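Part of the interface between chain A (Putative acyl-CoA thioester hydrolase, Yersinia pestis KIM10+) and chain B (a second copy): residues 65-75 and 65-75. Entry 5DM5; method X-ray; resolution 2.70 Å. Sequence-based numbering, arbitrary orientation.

Chain A, residues 65-75: VTVRVDGMTFL
Chain B (65-75) VTVRVDGMTFL

Two copies of one strand pair edge to edge and antiparallel through residues 67-74: their N-to-C directions differ by 169°, their axes approach to 4.3 Å, and the contact buries 736 Å² summed over both sides. Paired residue numbers add to 141, so B:Val67 faces A:Phe74 (CA-CA 5.0 Å) and B:Phe74 faces A:Val67 (CA-CA 4.4 Å). Most residues are extended, near phi -70 to -157° and psi 120 to 150°; in both chains Val67 (psi about -20°) and Gly71 (phi/psi near 55/50°) depart from this, Phe74 has psi near 95° and Leu75 psi near -60°. Chain A rotamers are Thr66 m, Val69 t, Met72 t,t,m, Thr73 m and Phe74 m (chi2 -73°).

B:Val65 and B:Leu75 make no contact. B:Thr66 (chi1 m) points sideways, and its CG2 lies 3.8 Å from A:Phe74 CE2, methyl against ring. B:Val67 (m) points away; its carbonyl accepts a weak hydrogen bond from A:Phe74 (A:Phe74 N to B:Val67 O, 3.3 Å). B:Arg68, its chi1-chi3 all t, shares a sheet face with A:Thr73, its partner in a non-hydrogen-bonded pair (CA-CA 4.9 Å). Its NE forms a salt bridge within the chain, B:Arg68 NE to B:Asp70 OD1 at 3.3 Å.

B:Val69 (t) donates its amide to A:Met72 (B:Val69 N to A:Met72 O, 3.2 Å). On the opposite sheet face from the arginines, its side chain packs apolar carbon on carbon: B:Val69 CB is 3.9 Å from A:Met72 CB, and B:Val69 CG2 is 3.7 Å from A:Phe74 CE2, at the ring edge. B:Asp70 (m) points away. At B:Gly71 positive phi favours glycine, and an ideal CB would sit 3.6 Å from A:Arg68 NH2. That arginine, also t,t,t, is held by A:Asp70 in a salt bridge with two hydrogen bonds, A:Arg68 NE to A:Asp70 OD2 at 2.6 Å and A:Arg68 NH2 to A:Asp70 OD1 at 2.9 Å.

B:Met72 (chi1 t, chi2 120°, chi3 p) exchanges two backbone bonds with A:Val69: A:Val69 N to B:Met72 O, 3.0 Å, and B:Met72 N to A:Val69 O, 3.3 Å. B:Met72 CB lies 4.2 Å from A:Val69 CB. B:Thr73 (m) pairs with A:Arg68 (CA-CA 4.3 Å); B:Thr73 OG1 is 2.9 Å from A:Arg68 NH1, but the angle is too poor for a hydrogen bond. B:Phe74 (m, chi2 -100°) points toward chain A and donates a very short bond, B:Phe74 N to A:Val67 O at 2.5 Å. A:Thr66 CB lies over one face of its ring, while A:Val69 CG2 meets the edge, 4.2 Å from B:Phe74 CE2.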

ATOM      1  N   VAL A  65     -13.142 -20.689  -4.115  1.00 74.23           N
ATOM      2  CA  VAL A  65     -13.706 -19.546  -4.841  1.00 67.47           C
ATOM      3  C   VAL A  65     -15.127 -19.174  -4.377  1.00 64.70           C
ATOM      4  O   VAL A  65     -16.036 -20.000  -4.406  1.00 66.41           O
ATOM      5  CB  VAL A  65     -13.762 -19.836  -6.355  1.00 67.81           C
ATOM      6  CG1 VAL A  65     -14.653 -18.842  -7.061  1.00 69.94           C
ATOM      7  CG2 VAL A  65     -12.368 -19.847  -6.960  1.00 71.86           C
ATOM      8  N   THR A  66     -15.306 -17.906  -4.012  1.00 60.51           N
ATOM      9  CA  THR A  66     -16.580 -17.329  -3.555  1.00 57.77           C
ATOM     10  C   THR A  66     -17.618 -17.091  -4.642  1.00 58.01           C
ATOM     11  O   THR A  66     -17.267 -16.590  -5.706  1.00 62.00           O
ATOM     12  CB  THR A  66     -16.361 -15.977  -2.880  1.00 59.86           C
ATOM     13  OG1 THR A  66     -15.200 -16.027  -2.045  1.00 63.74           O
ATOM     14  CG2 THR A  66     -17.597 -15.585  -2.057  1.00 52.06           C
ATOM     15  N   VAL A  67     -18.890 -17.406  -4.401  1.00 55.04           N
ATOM     16  CA  VAL A  67     -19.897 -17.162  -5.445  1.00 56.74           C
ATOM     17  C   VAL A  67     -21.079 -16.279  -5.059  1.00 51.41           C
ATOM     18  O   VAL A  67     -21.736 -15.710  -5.923  1.00 52.59           O
ATOM     19  CB  VAL A  67     -20.471 -18.471  -5.957  1.00 60.02           C
ATOM     20  CG1 VAL A  67     -19.395 -19.253  -6.672  1.00 66.55           C
ATOM     21  CG2 VAL A  67     -21.066 -19.268  -4.805  1.00 59.35           C
ATOM     22  N   ARG A  68     -21.366 -16.205  -3.769  1.00 49.38           N
ATOM     23  CA  ARG A  68     -22.486 -15.433  -3.250  1.00 49.95           C
ATOM     24  C   ARG A  68     -22.338 -15.014  -1.773  1.00 53.71           C
ATOM     25  O   ARG A  68     -21.755 -15.738  -0.954  1.00 60.80           O
ATOM     26  CB  ARG A  68     -23.790 -16.211  -3.416  1.00 52.35           C
ATOM     27  CG  ARG A  68     -24.984 -15.431  -2.918  1.00 52.54           C
ATOM     28  CD  ARG A  68     -26.286 -16.119  -3.125  1.00 57.32           C
ATOM     29  NE  ARG A  68     -27.378 -15.229  -2.754  1.00 56.37           N
ATOM     30  CZ  ARG A  68     -27.964 -14.367  -3.574  1.00 57.51           C
ATOM     31  NH1 ARG A  68     -27.589 -14.278  -4.843  1.00 55.29           N
ATOM     32  NH2 ARG A  68     -28.946 -13.606  -3.122  1.00 59.66           N
ATOM     33  N   VAL A  69     -22.884 -13.851  -1.433  1.00 49.77           N
ATOM     34  CA  VAL A  69     -22.917 -13.390  -0.057  1.00 49.92           C
ATOM     35  C   VAL A  69     -24.306 -12.891   0.334  1.00 50.87           C
ATOM     36  O   VAL A  69     -24.843 -11.980  -0.294  1.00 50.02           O
ATOM     37  CB  VAL A  69     -21.920 -12.247   0.183  1.00 48.36           C
ATOM     38  CG1 VAL A  69     -22.024 -11.778   1.627  1.00 49.27           C
ATOM     39  CG2 VAL A  69     -20.512 -12.695  -0.132  1.00 45.67           C
ATOM     40  N   ASP A  70     -24.908 -13.495   1.348  1.00 48.15           N
ATOM     41  CA  ASP A  70     -26.251 -13.073   1.762  1.00 51.13           C
ATOM     42  C   ASP A  70     -26.275 -12.495   3.168  1.00 50.11           C
ATOM     43  O   ASP A  70     -25.453 -12.834   4.013  1.00 52.36           O
ATOM     44  CB  ASP A  70     -27.285 -14.207   1.669  1.00 55.70           C
ATOM     45  CG  ASP A  70     -27.874 -14.352   0.275  1.00 58.39           C
ATOM     46  OD1 ASP A  70     -28.256 -13.309  -0.305  1.00 51.08           O
ATOM     47  OD2 ASP A  70     -28.001 -15.494  -0.223  1.00 59.25           O
ATOM     48  N   GLY A  71     -27.215 -11.586   3.382  1.00 46.05           N
ATOM     49  CA  GLY A  71     -27.509 -11.027   4.689  1.00 44.33           C
ATOM     50  C   GLY A  71     -26.393 -10.347   5.454  1.00 41.85           C
ATOM     51  O   GLY A  71     -26.208 -10.590   6.648  1.00 43.42           O
ATOM     52  N   MET A  72     -25.668  -9.468   4.769  1.00 40.30           N
ATOM     53  CA  MET A  72     -24.615  -8.703   5.410  1.00 39.39           C
ATOM     54  C   MET A  72     -25.136  -7.506   6.135  1.00 40.30           C
ATOM     55  O   MET A  72     -25.760  -6.649   5.533  1.00 44.07           O
ATOM     56  CB  MET A  72     -23.603  -8.228   4.389  1.00 40.20           C
ATOM     57  CG  MET A  72     -22.542  -7.374   5.008  1.00 40.07           C
ATOM     58  SD  MET A  72     -21.131  -7.391   3.939  1.00 50.91           S
ATOM     59  CE  MET A  72     -20.780  -9.134   3.945  1.00 46.03           C
ATOM     60  N   THR A  73     -24.804  -7.396   7.411  1.00 38.04           N
ATOM     61  CA  THR A  73     -25.315  -6.300   8.188  1.00 34.84           C
ATOM     62  C   THR A  73     -24.175  -5.634   8.882  1.00 35.35           C
ATOM     63  O   THR A  73     -23.352  -6.293   9.498  1.00 37.54           O
ATOM     64  CB  THR A  73     -26.317  -6.760   9.228  1.00 40.24           C
ATOM     65  OG1 THR A  73     -27.245  -7.673   8.638  1.00 44.14           O
ATOM     66  CG2 THR A  73     -27.059  -5.563   9.787  1.00 44.42           C
ATOM     67  N   PHE A  74     -24.104  -4.327   8.740  1.00 33.96           N
ATOM     68  CA  PHE A  74     -23.120  -3.536   9.452  1.00 34.95           C
ATOM     69  C   PHE A  74     -23.733  -2.915  10.681  1.00 39.80           C
ATOM     70  O   PHE A  74     -24.429  -1.911  10.590  1.00 42.38           O
ATOM     71  CB  PHE A  74     -22.547  -2.473   8.540  1.00 36.80           C
ATOM     72  CG  PHE A  74     -21.886  -3.046   7.356  1.00 36.02           C
ATOM     73  CD1 PHE A  74     -20.680  -3.671   7.470  1.00 35.19           C
ATOM     74  CD2 PHE A  74     -22.514  -3.022   6.134  1.00 37.64           C
ATOM     75  CE1 PHE A  74     -20.095  -4.232   6.383  1.00 36.26           C
ATOM     76  CE2 PHE A  74     -21.927  -3.578   5.040  1.00 37.93           C
ATOM     77  CZ  PHE A  74     -20.715  -4.184   5.164  1.00 35.12           C
ATOM     78  N   LEU A  75     -23.540  -3.560  11.818  1.00 41.32           N
ATOM     79  CA  LEU A  75     -24.175  -3.136  13.063  1.00 43.30           C
ATOM     80  C   LEU A  75     -23.633  -1.828  13.655  1.00 45.83           C
ATOM     81  O   LEU A  75     -24.392  -0.889  13.866  1.00 52.79           O
ATOM     82  CB  LEU A  75     -24.078  -4.258  14.094  1.00 40.33           C
ATOM     83  CG  LEU A  75     -24.851  -5.545  13.768  1.00 41.96           C
ATOM     84  CD1 LEU A  75     -26.292  -5.212  13.399  1.00 56.90           C
ATOM     85  CD2 LEU A  75     -24.202  -6.409  12.683  1.00 41.58           C
TER
ATOM     86  N   VAL B  65     -23.362   6.079   5.336  1.00 39.79           N
ATOM     87  CA  VAL B  65     -22.720   4.909   5.904  1.00 35.89           C
ATOM     88  C   VAL B  65     -23.329   3.649   5.267  1.00 38.95           C
ATOM     89  O   VAL B  65     -24.545   3.574   5.098  1.00 40.04           O
ATOM     90  CB  VAL B  65     -22.876   4.896   7.443  1.00 39.71           C
ATOM     91  CG1 VAL B  65     -22.476   3.563   8.019  1.00 45.06           C
ATOM     92  CG2 VAL B  65     -22.046   6.008   8.089  1.00 39.37           C
ATOM     93  N   THR B  66     -22.510   2.678   4.870  1.00 35.11           N
ATOM     94  CA  THR B  66     -23.083   1.454   4.322  1.00 36.83           C
ATOM     95  C   THR B  66     -23.764   0.771   5.480  1.00 37.35           C
ATOM     96  O   THR B  66     -23.169   0.689   6.547  1.00 41.19           O
ATOM     97  CB  THR B  66     -22.040   0.474   3.723  1.00 34.28           C
ATOM     98  OG1 THR B  66     -21.045   1.180   2.974  1.00 30.71           O
ATOM     99  CG2 THR B  66     -22.738  -0.568   2.833  1.00 31.21           C
ATOM    100  N   VAL B  67     -24.994   0.290   5.317  1.00 36.01           N
ATOM    101  CA  VAL B  67     -25.652  -0.384   6.449  1.00 37.26           C
ATOM    102  C   VAL B  67     -26.056  -1.795   6.120  1.00 35.07           C
ATOM    103  O   VAL B  67     -26.345  -2.585   7.001  1.00 36.01           O
ATOM    104  CB  VAL B  67     -26.929   0.334   6.962  1.00 42.49           C
ATOM    105  CG1 VAL B  67     -26.572   1.681   7.539  1.00 48.79           C
ATOM    106  CG2 VAL B  67     -27.988   0.465   5.896  1.00 35.86           C
ATOM    107  N   ARG B  68     -26.142  -2.095   4.839  1.00 37.75           N
ATOM    108  CA  ARG B  68     -26.617  -3.408   4.450  1.00 36.61           C
ATOM    109  C   ARG B  68     -26.067  -3.739   3.061  1.00 36.75           C
ATOM    110  O   ARG B  68     -25.791  -2.846   2.288  1.00 36.15           O
ATOM    111  CB  ARG B  68     -28.144  -3.395   4.475  1.00 43.09           C
ATOM    112  CG  ARG B  68     -28.904  -4.687   4.295  1.00 46.08           C
ATOM    113  CD  ARG B  68     -30.385  -4.334   4.415  1.00 51.68           C
ATOM    114  NE  ARG B  68     -31.277  -5.481   4.525  1.00 61.85           N
ATOM    115  CZ  ARG B  68     -31.630  -6.040   5.677  1.00 65.07           C
ATOM    116  NH1 ARG B  68     -31.171  -5.553   6.821  1.00 64.37           N
ATOM    117  NH2 ARG B  68     -32.453  -7.078   5.684  1.00 70.48           N
ATOM    118  N   VAL B  69     -25.837  -5.008   2.770  1.00 38.84           N
ATOM    119  CA  VAL B  69     -25.442  -5.426   1.429  1.00 38.23           C
ATOM    120  C   VAL B  69     -26.320  -6.610   1.069  1.00 42.75           C
ATOM    121  O   VAL B  69     -26.389  -7.592   1.805  1.00 41.56           O
ATOM    122  CB  VAL B  69     -23.986  -5.828   1.318  1.00 36.45           C
ATOM    123  CG1 VAL B  69     -23.694  -6.193  -0.125  1.00 34.95           C
ATOM    124  CG2 VAL B  69     -23.115  -4.690   1.738  1.00 37.66           C
ATOM    125  N   ASP B  70     -27.027  -6.515  -0.042  1.00 41.90           N
ATOM    126  CA  ASP B  70     -28.018  -7.521  -0.329  1.00 41.07           C
ATOM    127  C   ASP B  70     -27.684  -8.309  -1.596  1.00 43.66           C
ATOM    128  O   ASP B  70     -27.267  -7.733  -2.599  1.00 40.46           O
ATOM    129  CB  ASP B  70     -29.358  -6.810  -0.510  1.00 42.53           C
ATOM    130  CG  ASP B  70     -29.799  -6.062   0.732  1.00 44.15           C
ATOM    131  OD1 ASP B  70     -29.792  -6.666   1.824  1.00 48.96           O
ATOM    132  OD2 ASP B  70     -30.081  -4.840   0.617  1.00 39.74           O
ATOM    133  N   GLY B  71     -27.898  -9.618  -1.563  1.00 46.02           N
ATOM    134  CA  GLY B  71     -27.856 -10.414  -2.773  1.00 47.42           C
ATOM    135  C   GLY B  71     -26.645 -10.297  -3.673  1.00 48.13           C
ATOM    136  O   GLY B  71     -26.787 -10.061  -4.876  1.00 47.47           O
ATOM    137  N   MET B  72     -25.453 -10.413  -3.111  1.00 47.04           N
ATOM    138  CA  MET B  72     -24.266 -10.382  -3.954  1.00 46.65           C
ATOM    139  C   MET B  72     -23.965 -11.725  -4.604  1.00 49.41           C
ATOM    140  O   MET B  72     -23.983 -12.756  -3.946  1.00 52.17           O
ATOM    141  CB  MET B  72     -23.050  -9.925  -3.170  1.00 44.80           C
ATOM    142  CG  MET B  72     -21.787  -9.940  -4.016  1.00 47.21           C
ATOM    143  SD  MET B  72     -21.070  -8.312  -4.117  1.00 39.29           S
ATOM    144  CE  MET B  72     -20.939  -7.970  -2.369  1.00 50.49           C
ATOM    145  N   THR B  73     -23.718 -11.709  -5.906  1.00 43.36           N
ATOM    146  CA  THR B  73     -23.432 -12.927  -6.623  1.00 45.67           C
ATOM    147  C   THR B  73     -22.153 -12.737  -7.397  1.00 47.98           C
ATOM    148  O   THR B  73     -21.976 -11.705  -8.030  1.00 49.29           O
ATOM    149  CB  THR B  73     -24.552 -13.307  -7.581  1.00 50.85           C
ATOM    150  OG1 THR B  73     -25.811 -13.227  -6.909  1.00 59.81           O
ATOM    151  CG2 THR B  73     -24.349 -14.723  -8.086  1.00 53.95           C
ATOM    152  N   PHE B  74     -21.244 -13.705  -7.325  1.00 49.91           N
ATOM    153  CA  PHE B  74     -20.026 -13.655  -8.133  1.00 45.82           C
ATOM    154  C   PHE B  74     -20.206 -14.369  -9.432  1.00 44.44           C
ATOM    155  O   PHE B  74     -19.991 -15.566  -9.541  1.00 44.43           O
ATOM    156  CB  PHE B  74     -18.835 -14.227  -7.371  1.00 47.08           C
ATOM    157  CG  PHE B  74     -18.441 -13.390  -6.210  1.00 46.27           C
ATOM    158  CD1 PHE B  74     -17.371 -12.528  -6.303  1.00 45.52           C
ATOM    159  CD2 PHE B  74     -19.188 -13.392  -5.061  1.00 50.37           C
ATOM    160  CE1 PHE B  74     -17.032 -11.720  -5.258  1.00 42.78           C
ATOM    161  CE2 PHE B  74     -18.845 -12.583  -4.006  1.00 49.14           C
ATOM    162  CZ  PHE B  74     -17.769 -11.748  -4.105  1.00 44.51           C
ATOM    163  N   LEU B  75     -20.598 -13.578 -10.420  1.00 46.10           N
ATOM    164  CA  LEU B  75     -20.970 -14.072 -11.734  1.00 47.39           C
ATOM    165  C   LEU B  75     -19.773 -14.623 -12.482  1.00 52.13           C
ATOM    166  O   LEU B  75     -19.744 -15.792 -12.863  1.00 59.27           O
ATOM    167  CB  LEU B  75     -21.612 -12.953 -12.573  1.00 45.38           C
ATOM    168  CG  LEU B  75     -22.942 -12.255 -12.224  1.00 44.86           C
ATOM    169  CD1 LEU B  75     -23.696 -12.987 -11.125  1.00 55.65           C
ATOM    170  CD2 LEU B  75     -22.809 -10.768 -11.902  1.00 41.06           C
TER